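Long-range contacts in filamentous hemagglutinin (Bordetella pertussis, PDB 1RWR), which probably mediates adhesion of the bacterium and is exported by the two-partner secretion pathway, for which its N-terminal TPS domain serves as the secretion domain: residues L88-V94 and N112-N118; A119-T125 and L157-V163. The contacts are given in a common frame with arbitrary orientation. Residue numbers count along the deposited sequence, not the author numbering.

Interaction 1 (L88-V94 and N112-N118); sequences LAGTLEV and NGLSTLN
Parallel strand pairing between successive turns of a right-handed beta-helix joins L88-V94 to N112-N118, strands 91-96 and 114-117 forming the edge of a five-strand sheet. Strands 91-94 and 114-117 run 15° from parallel with axes 4.3 Å apart, in the register G90-L114, T91-S115, L92-T116, E93-L117. Both segments turn a corner here, at G90 and at N112-G113: G90 (phi/psi 103/-157) has angles that call for glycine, and G113 has positive phi (70/58). Across these corners N112 N donates to L88 O (2.9 Å) and G90 N to G113 O (3.0 Å). The pairing thus continues through the stacked corners, as expected between beta-helix turns. Along the strands S115 N bonds G90 O (2.9 Å), L92 N bonds S115 O (2.9 Å), L117 N bonds L92 O (3.0 Å) and V94 N bonds L117 O (2.9 Å). L114 lies on the same face as L92, and its t,p rotamer brings CD1 close to 88-94, 3.8 Å from L92 CG and 3.9 Å from L88 CB. The face carrying T91, S115, E93 and L117 has T91 OG1 3.0 Å from S115 OG and T91 CG2 3.7 Å from L117 CG; the E93 carboxylate turns to the backbone amides of R58 and I59. At the end N118 (65/25) leaves the strand, and its ND2 donates to V94 O (3.0 Å) as well as to G96 O.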
ATOM      1  N   LEU A  88       6.203  -6.169  -7.400  1.00 12.23           N
ATOM      2  CA  LEU A  88       5.790  -7.040  -6.298  1.00 11.35           C
ATOM      3  C   LEU A  88       4.729  -8.024  -6.743  1.00 11.32           C
ATOM      4  O   LEU A  88       3.609  -7.635  -7.131  1.00 12.80           O
ATOM      5  CB  LEU A  88       5.212  -6.215  -5.156  1.00 11.58           C
ATOM      6  CG  LEU A  88       6.051  -5.044  -4.676  1.00 12.94           C
ATOM      7  CD1 LEU A  88       5.296  -4.225  -3.639  1.00 14.27           C
ATOM      8  CD2 LEU A  88       7.404  -5.537  -4.129  1.00 14.97           C
ATOM      9  N   ALA A  89       5.065  -9.296  -6.624  1.00 12.07           N
ATOM     10  CA  ALA A  89       4.179 -10.412  -6.938  1.00 11.72           C
ATOM     11  C   ALA A  89       4.478 -11.535  -5.983  1.00 12.45           C
ATOM     12  O   ALA A  89       5.652 -11.813  -5.724  1.00 13.59           O
ATOM     13  CB  ALA A  89       4.434 -10.921  -8.400  1.00 12.76           C
ATOM     14  N   GLY A  90       3.422 -12.195  -5.514  1.00 12.80           N
ATOM     15  CA  GLY A  90       3.499 -13.325  -4.608  1.00 13.18           C
ATOM     16  C   GLY A  90       3.153 -12.909  -3.198  1.00 12.96           C
ATOM     17  O   GLY A  90       2.494 -11.890  -2.997  1.00 13.11           O
ATOM     18  N   THR A  91       3.621 -13.682  -2.222  1.00 13.19           N
ATOM     19  CA  THR A  91       3.265 -13.484  -0.820  1.00 12.00           C
ATOM     20  C   THR A  91       4.382 -12.808  -0.071  1.00 11.74           C
ATOM     21  O   THR A  91       5.518 -13.254  -0.125  1.00 12.51           O
ATOM     22  CB  THR A  91       3.010 -14.785  -0.150  1.00 13.01           C
ATOM     23  OG1 THR A  91       1.926 -15.467  -0.791  1.00 14.18           O
ATOM     24  CG2 THR A  91       2.571 -14.562   1.317  1.00 13.60           C
ATOM     25  N   LEU A  92       4.056 -11.741   0.640  1.00 11.20           N
ATOM     26  CA  LEU A  92       4.973 -11.105   1.554  1.00 11.40           C
ATOM     27  C   LEU A  92       4.725 -11.743   2.921  1.00 11.71           C
ATOM     28  O   LEU A  92       3.740 -11.419   3.568  1.00 12.43           O
ATOM     29  CB  LEU A  92       4.721  -9.606   1.614  1.00 12.01           C
ATOM     30  CG  LEU A  92       4.630  -8.799   0.319  1.00 11.79           C
ATOM     31  CD1 LEU A  92       4.427  -7.304   0.589  1.00 12.95           C
ATOM     32  CD2 LEU A  92       5.878  -9.019  -0.501  1.00 14.49           C
ATOM     33  N   GLU A  93       5.624 -12.639   3.326  1.00 12.05           N
ATOM     34  CA  GLU A  93       5.499 -13.341   4.588  1.00 12.08           C
ATOM     35  C   GLU A  93       6.458 -12.743   5.616  1.00 12.31           C
ATOM     36  O   GLU A  93       7.605 -12.483   5.333  1.00 14.48           O
ATOM     37  CB  GLU A  93       5.785 -14.828   4.439  1.00 13.18           C
ATOM     38  CG  GLU A  93       5.747 -15.584   5.773  1.00 14.12           C
ATOM     39  CD  GLU A  93       5.784 -17.086   5.645  1.00 17.79           C
ATOM     40  OE1 GLU A  93       5.936 -17.646   4.535  1.00 18.67           O
ATOM     41  OE2 GLU A  93       5.653 -17.748   6.703  1.00 17.09           O
ATOM     42  N   VAL A  94       5.942 -12.540   6.823  1.00 12.94           N
ATOM     43  CA  VAL A  94       6.769 -12.174   7.959  1.00 12.21           C
ATOM     44  C   VAL A  94       6.942 -13.417   8.808  1.00 13.24           C
ATOM     45  O   VAL A  94       5.962 -13.999   9.282  1.00 13.91           O
ATOM     46  CB  VAL A  94       6.179 -11.003   8.786  1.00 12.83           C
ATOM     47  CG1 VAL A  94       7.136 -10.587   9.893  1.00 13.32           C
ATOM     48  CG2 VAL A  94       5.896  -9.797   7.920  1.00 13.18           C
ATOM     49  N   ASN A 112       1.309  -7.202  -8.908  1.00 13.00           N
ATOM     50  CA  ASN A 112       0.536  -8.212  -9.648  1.00 14.67           C
ATOM     51  C   ASN A 112       0.356  -9.497  -8.856  1.00 13.92           C
ATOM     52  O   ASN A 112       1.268 -10.296  -8.743  1.00 15.53           O
ATOM     53  CB  ASN A 112       1.212  -8.526 -10.977  1.00 15.90           C
ATOM     54  CG  ASN A 112       0.304  -9.330 -11.893  1.00 18.83           C
ATOM     55  OD1 ASN A 112      -0.841  -9.011 -12.030  1.00 19.67           O
ATOM     56  ND2 ASN A 112       0.822 -10.395 -12.496  1.00 26.86           N
ATOM     57  N   GLY A 113      -0.821  -9.694  -8.294  1.00 13.05           N
ATOM     58  CA  GLY A 113      -1.108 -10.905  -7.543  1.00 12.70           C
ATOM     59  C   GLY A 113      -0.342 -10.949  -6.217  1.00 13.31           C
ATOM     60  O   GLY A 113       0.424 -11.894  -5.937  1.00 14.37           O
ATOM     61  N   LEU A 114      -0.561  -9.937  -5.408  1.00 12.55           N
ATOM     62  CA  LEU A 114       0.157  -9.750  -4.149  1.00 12.37           C
ATOM     63  C   LEU A 114      -0.701 -10.199  -2.976  1.00 12.87           C
ATOM     64  O   LEU A 114      -1.879  -9.907  -2.931  1.00 14.32           O
ATOM     65  CB  LEU A 114       0.557  -8.282  -3.986  1.00 11.93           C
ATOM     66  CG  LEU A 114       1.540  -7.949  -2.844  1.00 13.21           C
ATOM     67  CD1 LEU A 114       2.884  -8.566  -3.088  1.00 13.82           C
ATOM     68  CD2 LEU A 114       1.676  -6.447  -2.620  1.00 13.89           C
ATOM     69  N   SER A 115      -0.099 -10.886  -2.013  1.00 13.30           N
ATOM     70  CA  SER A 115      -0.801 -11.221  -0.765  1.00 13.76           C
ATOM     71  C   SER A 115       0.197 -11.094   0.388  1.00 13.48           C
ATOM     72  O   SER A 115       1.384 -10.746   0.182  1.00 12.65           O
ATOM     73  CB  SER A 115      -1.404 -12.630  -0.827  1.00 15.41           C
ATOM     74  OG  SER A 115      -0.370 -13.541  -0.996  1.00 19.06           O
ATOM     75  N   THR A 116      -0.261 -11.380   1.600  1.00 13.55           N
ATOM     76  CA  THR A 116       0.617 -11.323   2.772  1.00 12.94           C
ATOM     77  C   THR A 116       0.312 -12.465   3.740  1.00 13.19           C
ATOM     78  O   THR A 116      -0.786 -13.039   3.710  1.00 13.06           O
ATOM     79  CB  THR A 116       0.512  -9.974   3.547  1.00 13.28           C
ATOM     80  OG1 THR A 116      -0.776  -9.848   4.154  1.00 14.04           O
ATOM     81  CG2 THR A 116       0.674  -8.744   2.664  1.00 12.22           C
ATOM     82  N   LEU A 117       1.271 -12.734   4.622  1.00 13.39           N
ATOM     83  CA  LEU A 117       1.103 -13.675   5.706  1.00 13.75           C
ATOM     84  C   LEU A 117       1.835 -13.103   6.910  1.00 13.29           C
ATOM     85  O   LEU A 117       3.031 -12.836   6.844  1.00 13.15           O
ATOM     86  CB  LEU A 117       1.700 -15.051   5.349  1.00 15.14           C
ATOM     87  CG  LEU A 117       0.949 -15.874   4.316  1.00 20.34           C
ATOM     88  CD1 LEU A 117       1.738 -17.116   3.926  1.00 24.15           C
ATOM     89  CD2 LEU A 117      -0.404 -16.310   4.900  1.00 24.30           C
ATOM     90  N   ASN A 118       1.119 -12.958   8.017  1.00 12.97           N
ATOM     91  CA  ASN A 118       1.687 -12.496   9.276  1.00 12.97           C
ATOM     92  C   ASN A 118       2.195 -11.067   9.204  1.00 13.29           C
ATOM     93  O   ASN A 118       3.044 -10.689   9.951  1.00 13.70           O
ATOM     94  CB  ASN A 118       2.777 -13.447   9.804  1.00 13.17           C
ATOM     95  CG  ASN A 118       3.056 -13.264  11.307  1.00 14.24           C
ATOM     96  OD1 ASN A 118       2.127 -12.986  12.102  1.00 15.43           O
ATOM     97  ND2 ASN A 118       4.329 -13.408  11.694  1.00 12.95           N
TER

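Interaction 2 (A119-T125 and L157-V163); sequences ASNLTLT and LGYFDVV
Backbone pairing comes first: strands 121-125 and 159-163 are parallel (11°, axes 4.7 Å apart), pairing L122-F160, T123-D161, L124-V162 and T125-V163. G158 N donates to S120 O, L122 N to Y159 O, D161 N to L122 O, L124 N to D161 O and V163 N to L124 O (2.8-3.1 Å). Side chains add Y159 N to N121 OD1 (2.9 Å; N121 ND2 bonds D100 OD1) and T125 OG1 to V163 O (2.8 Å). Apolar contacts face the interior of the beta-helix: F160 CE1 (chi1 t) lies 3.8 Å from L122 CD2 and 3.7 Å from L124 CD1, L157 CD1 3.8 Å from L122 CB. On the other face N121 CB lies 3.6 Å from the Y159 ring centroid (chi1 p; CH-pi), and water links T123 OG1 (2.6 Å) to D161 OD2 (2.9 Å). D161 OD2 also accepts from Y193 OH; OD1 salt-bridges R198. Thus L122, L124, F160 and V162 face inward; outward is a mixed, largely polar set, under strand 135-140 and the H195-R198 loop.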
ATOM      1  N   ALA A 119       1.636 -10.271   8.286  1.00 13.11           N
ATOM      2  CA  ALA A 119       1.806  -8.827   8.286  1.00 12.86           C
ATOM      3  C   ALA A 119       0.576  -8.210   8.949  1.00 12.55           C
ATOM      4  O   ALA A 119      -0.564  -8.576   8.650  1.00 12.48           O
ATOM      5  CB  ALA A 119       1.933  -8.309   6.846  1.00 13.71           C
ATOM      6  N   SER A 120       0.797  -7.284   9.874  1.00 12.08           N
ATOM      7  CA  SER A 120      -0.294  -6.611  10.533  1.00 12.70           C
ATOM      8  C   SER A 120      -1.084  -5.738   9.586  1.00 11.88           C
ATOM      9  O   SER A 120      -2.296  -5.647   9.682  1.00 10.16           O
ATOM     10  CB  SER A 120       0.276  -5.703  11.634  1.00 14.10           C
ATOM     11  OG  SER A 120       1.265  -6.385  12.331  1.00 20.73           O
ATOM     12  N   ASN A 121      -0.342  -5.017   8.757  1.00 11.70           N
ATOM     13  CA  ASN A 121      -0.852  -4.002   7.819  1.00 12.07           C
ATOM     14  C   ASN A 121       0.178  -3.874   6.708  1.00 12.13           C
ATOM     15  O   ASN A 121       1.346  -4.254   6.888  1.00 12.46           O
ATOM     16  CB  ASN A 121      -1.000  -2.636   8.485  1.00 12.23           C
ATOM     17  CG  ASN A 121      -1.967  -2.646   9.649  1.00 12.85           C
ATOM     18  OD1 ASN A 121      -3.160  -2.810   9.444  1.00 13.62           O
ATOM     19  ND2 ASN A 121      -1.450  -2.506  10.895  1.00 13.38           N
ATOM     20  N   LEU A 122      -0.220  -3.322   5.571  1.00 11.16           N
ATOM     21  CA  LEU A 122       0.677  -3.141   4.424  1.00  9.36           C
ATOM     22  C   LEU A 122       0.488  -1.786   3.795  1.00  9.39           C
ATOM     23  O   LEU A 122      -0.643  -1.420   3.467  1.00 10.28           O
ATOM     24  CB  LEU A 122       0.416  -4.198   3.332  1.00  9.44           C
ATOM     25  CG  LEU A 122       1.217  -4.146   2.038  1.00  8.17           C
ATOM     26  CD1 LEU A 122       2.737  -4.257   2.246  1.00  9.83           C
ATOM     27  CD2 LEU A 122       0.837  -5.227   1.136  1.00 10.76           C
ATOM     28  N   THR A 123       1.584  -1.045   3.617  1.00  9.20           N
ATOM     29  CA  THR A 123       1.609   0.222   2.894  1.00  9.52           C
ATOM     30  C   THR A 123       2.578   0.131   1.718  1.00  9.92           C
ATOM     31  O   THR A 123       3.749  -0.281   1.895  1.00 10.18           O
ATOM     32  CB  THR A 123       2.106   1.291   3.834  1.00  8.96           C
ATOM     33  OG1 THR A 123       1.312   1.280   5.043  1.00 11.03           O
ATOM     34  CG2 THR A 123       2.057   2.685   3.229  1.00 10.54           C
ATOM     35  N   LEU A 124       2.094   0.497   0.525  1.00 10.57           N
ATOM     36  CA  LEU A 124       2.901   0.602  -0.682  1.00  9.69           C
ATOM     37  C   LEU A 124       2.969   2.061  -1.036  1.00 10.03           C
ATOM     38  O   LEU A 124       1.930   2.719  -1.171  1.00 10.81           O
ATOM     39  CB  LEU A 124       2.265  -0.175  -1.820  1.00 10.58           C
ATOM     40  CG  LEU A 124       2.047  -1.649  -1.538  1.00 10.68           C
ATOM     41  CD1 LEU A 124       1.479  -2.316  -2.821  1.00 11.26           C
ATOM     42  CD2 LEU A 124       3.354  -2.311  -1.068  1.00 12.09           C
ATOM     43  N   THR A 125       4.174   2.597  -1.155  1.00 10.33           N
ATOM     44  CA  THR A 125       4.315   4.036  -1.307  1.00 10.23           C
ATOM     45  C   THR A 125       5.436   4.414  -2.269  1.00 10.86           C
ATOM     46  O   THR A 125       6.443   3.716  -2.385  1.00  9.87           O
ATOM     47  CB  THR A 125       4.458   4.733   0.105  1.00 11.40           C
ATOM     48  OG1 THR A 125       4.407   6.149  -0.064  1.00 12.13           O
ATOM     49  CG2 THR A 125       5.810   4.446   0.720  1.00 11.45           C
ATOM     50  N   LEU A 157      -4.898  -8.346   6.807  1.00 14.10           N
ATOM     51  CA  LEU A 157      -4.368  -7.015   7.135  1.00 13.09           C
ATOM     52  C   LEU A 157      -5.419  -6.171   7.818  1.00 13.31           C
ATOM     53  O   LEU A 157      -6.636  -6.251   7.520  1.00 13.66           O
ATOM     54  CB  LEU A 157      -3.971  -6.283   5.857  1.00 12.41           C
ATOM     55  CG  LEU A 157      -2.934  -6.938   4.957  1.00 12.56           C
ATOM     56  CD1 LEU A 157      -2.804  -6.198   3.627  1.00 10.66           C
ATOM     57  CD2 LEU A 157      -1.578  -7.013   5.667  1.00 13.27           C
ATOM     58  N   GLY A 158      -4.992  -5.288   8.704  1.00 12.75           N
ATOM     59  CA  GLY A 158      -5.907  -4.300   9.197  1.00 12.47           C
ATOM     60  C   GLY A 158      -6.250  -3.269   8.131  1.00 12.18           C
ATOM     61  O   GLY A 158      -7.422  -2.915   7.931  1.00 11.77           O
ATOM     62  N   TYR A 159      -5.226  -2.772   7.450  1.00 12.14           N
ATOM     63  CA  TYR A 159      -5.409  -1.933   6.254  1.00 12.18           C
ATOM     64  C   TYR A 159      -4.351  -2.243   5.224  1.00 11.52           C
ATOM     65  O   TYR A 159      -3.252  -2.766   5.535  1.00 11.26           O
ATOM     66  CB  TYR A 159      -5.350  -0.429   6.560  1.00 12.67           C
ATOM     67  CG  TYR A 159      -4.048   0.004   7.192  1.00 12.57           C
ATOM     68  CD1 TYR A 159      -2.931   0.268   6.416  1.00 13.11           C
ATOM     69  CD2 TYR A 159      -3.917   0.118   8.582  1.00 13.86           C
ATOM     70  CE1 TYR A 159      -1.719   0.610   6.981  1.00 14.07           C
ATOM     71  CE2 TYR A 159      -2.692   0.500   9.162  1.00 14.14           C
ATOM     72  CZ  TYR A 159      -1.604   0.732   8.348  1.00 15.03           C
ATOM     73  OH  TYR A 159      -0.391   1.061   8.889  1.00 16.74           O
ATOM     74  N   PHE A 160      -4.699  -1.878   3.988  1.00 10.88           N
ATOM     75  CA  PHE A 160      -3.828  -1.870   2.841  1.00  9.87           C
ATOM     76  C   PHE A 160      -3.901  -0.460   2.313  1.00 10.27           C
ATOM     77  O   PHE A 160      -4.974  -0.014   1.860  1.00 10.39           O
ATOM     78  CB  PHE A 160      -4.336  -2.843   1.773  1.00 10.96           C
ATOM     79  CG  PHE A 160      -3.594  -2.757   0.463  1.00 10.61           C
ATOM     80  CD1 PHE A 160      -2.253  -3.083   0.406  1.00 12.27           C
ATOM     81  CD2 PHE A 160      -4.245  -2.378  -0.714  1.00 10.99           C
ATOM     82  CE1 PHE A 160      -1.525  -3.000  -0.822  1.00 12.20           C
ATOM     83  CE2 PHE A 160      -3.536  -2.248  -1.912  1.00 11.73           C
ATOM     84  CZ  PHE A 160      -2.189  -2.595  -1.978  1.00 13.04           C
ATOM     85  N   ASP A 161      -2.772   0.244   2.346  1.00 10.34           N
ATOM     86  CA  ASP A 161      -2.684   1.643   1.928  1.00 10.63           C
ATOM     87  C   ASP A 161      -1.740   1.731   0.758  1.00 11.26           C
ATOM     88  O   ASP A 161      -0.643   1.100   0.751  1.00 11.65           O
ATOM     89  CB  ASP A 161      -2.104   2.536   3.023  1.00 10.67           C
ATOM     90  CG  ASP A 161      -3.072   2.861   4.121  1.00 12.88           C
ATOM     91  OD1 ASP A 161      -4.257   2.404   4.095  1.00 14.29           O
ATOM     92  OD2 ASP A 161      -2.716   3.637   5.069  1.00 13.63           O
ATOM     93  N   VAL A 162      -2.166   2.505  -0.228  1.00 10.89           N
ATOM     94  CA  VAL A 162      -1.367   2.822  -1.416  1.00 11.01           C
ATOM     95  C   VAL A 162      -1.243   4.342  -1.447  1.00 11.45           C
ATOM     96  O   VAL A 162      -2.255   5.051  -1.532  1.00 11.88           O
ATOM     97  CB  VAL A 162      -2.032   2.366  -2.697  1.00 11.40           C
ATOM     98  CG1 VAL A 162      -1.204   2.801  -3.893  1.00 12.67           C
ATOM     99  CG2 VAL A 162      -2.212   0.870  -2.737  1.00 11.74           C
ATOM    100  N   VAL A 163      -0.007   4.838  -1.326  1.00 10.48           N
ATOM    101  CA  VAL A 163       0.258   6.267  -1.130  1.00 11.68           C
ATOM    102  C   VAL A 163       1.316   6.727  -2.138  1.00 10.93           C
ATOM    103  O   VAL A 163       2.476   6.350  -2.048  1.00 11.22           O
ATOM    104  CB  VAL A 163       0.726   6.513   0.333  1.00 11.49           C
ATOM    105  CG1 VAL A 163       0.871   8.010   0.596  1.00 14.11           C
ATOM    106  CG2 VAL A 163      -0.271   5.888   1.314  1.00 10.11           C
TER
HETATM  107  O   HOH W   1       0.071   3.408   5.869  1.00 16.56           O

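Overall arrangement
The two contacts follow one another along the chain, and N118 runs directly into A119, so the chain passes from one pairing to the other around a corner of the beta-helix. They belong to different sheets: strands 91-96 and 114-117 form the edge of the five-strand sheet, whereas 119-125 with 157-163 lies within the ten-strand parallel sheet. Their centres are about 11 Å apart, and inward side chains meet across the core: L88 CD1 is 3.7 Å from L124 CD2, and L92 CD1 3.9 Å from L122 CD1. Interaction 1 pairs the turn holding 88-94 with that holding 112-125, and interaction 2 pairs the latter with that holding 157-163, on two faces around a shared core.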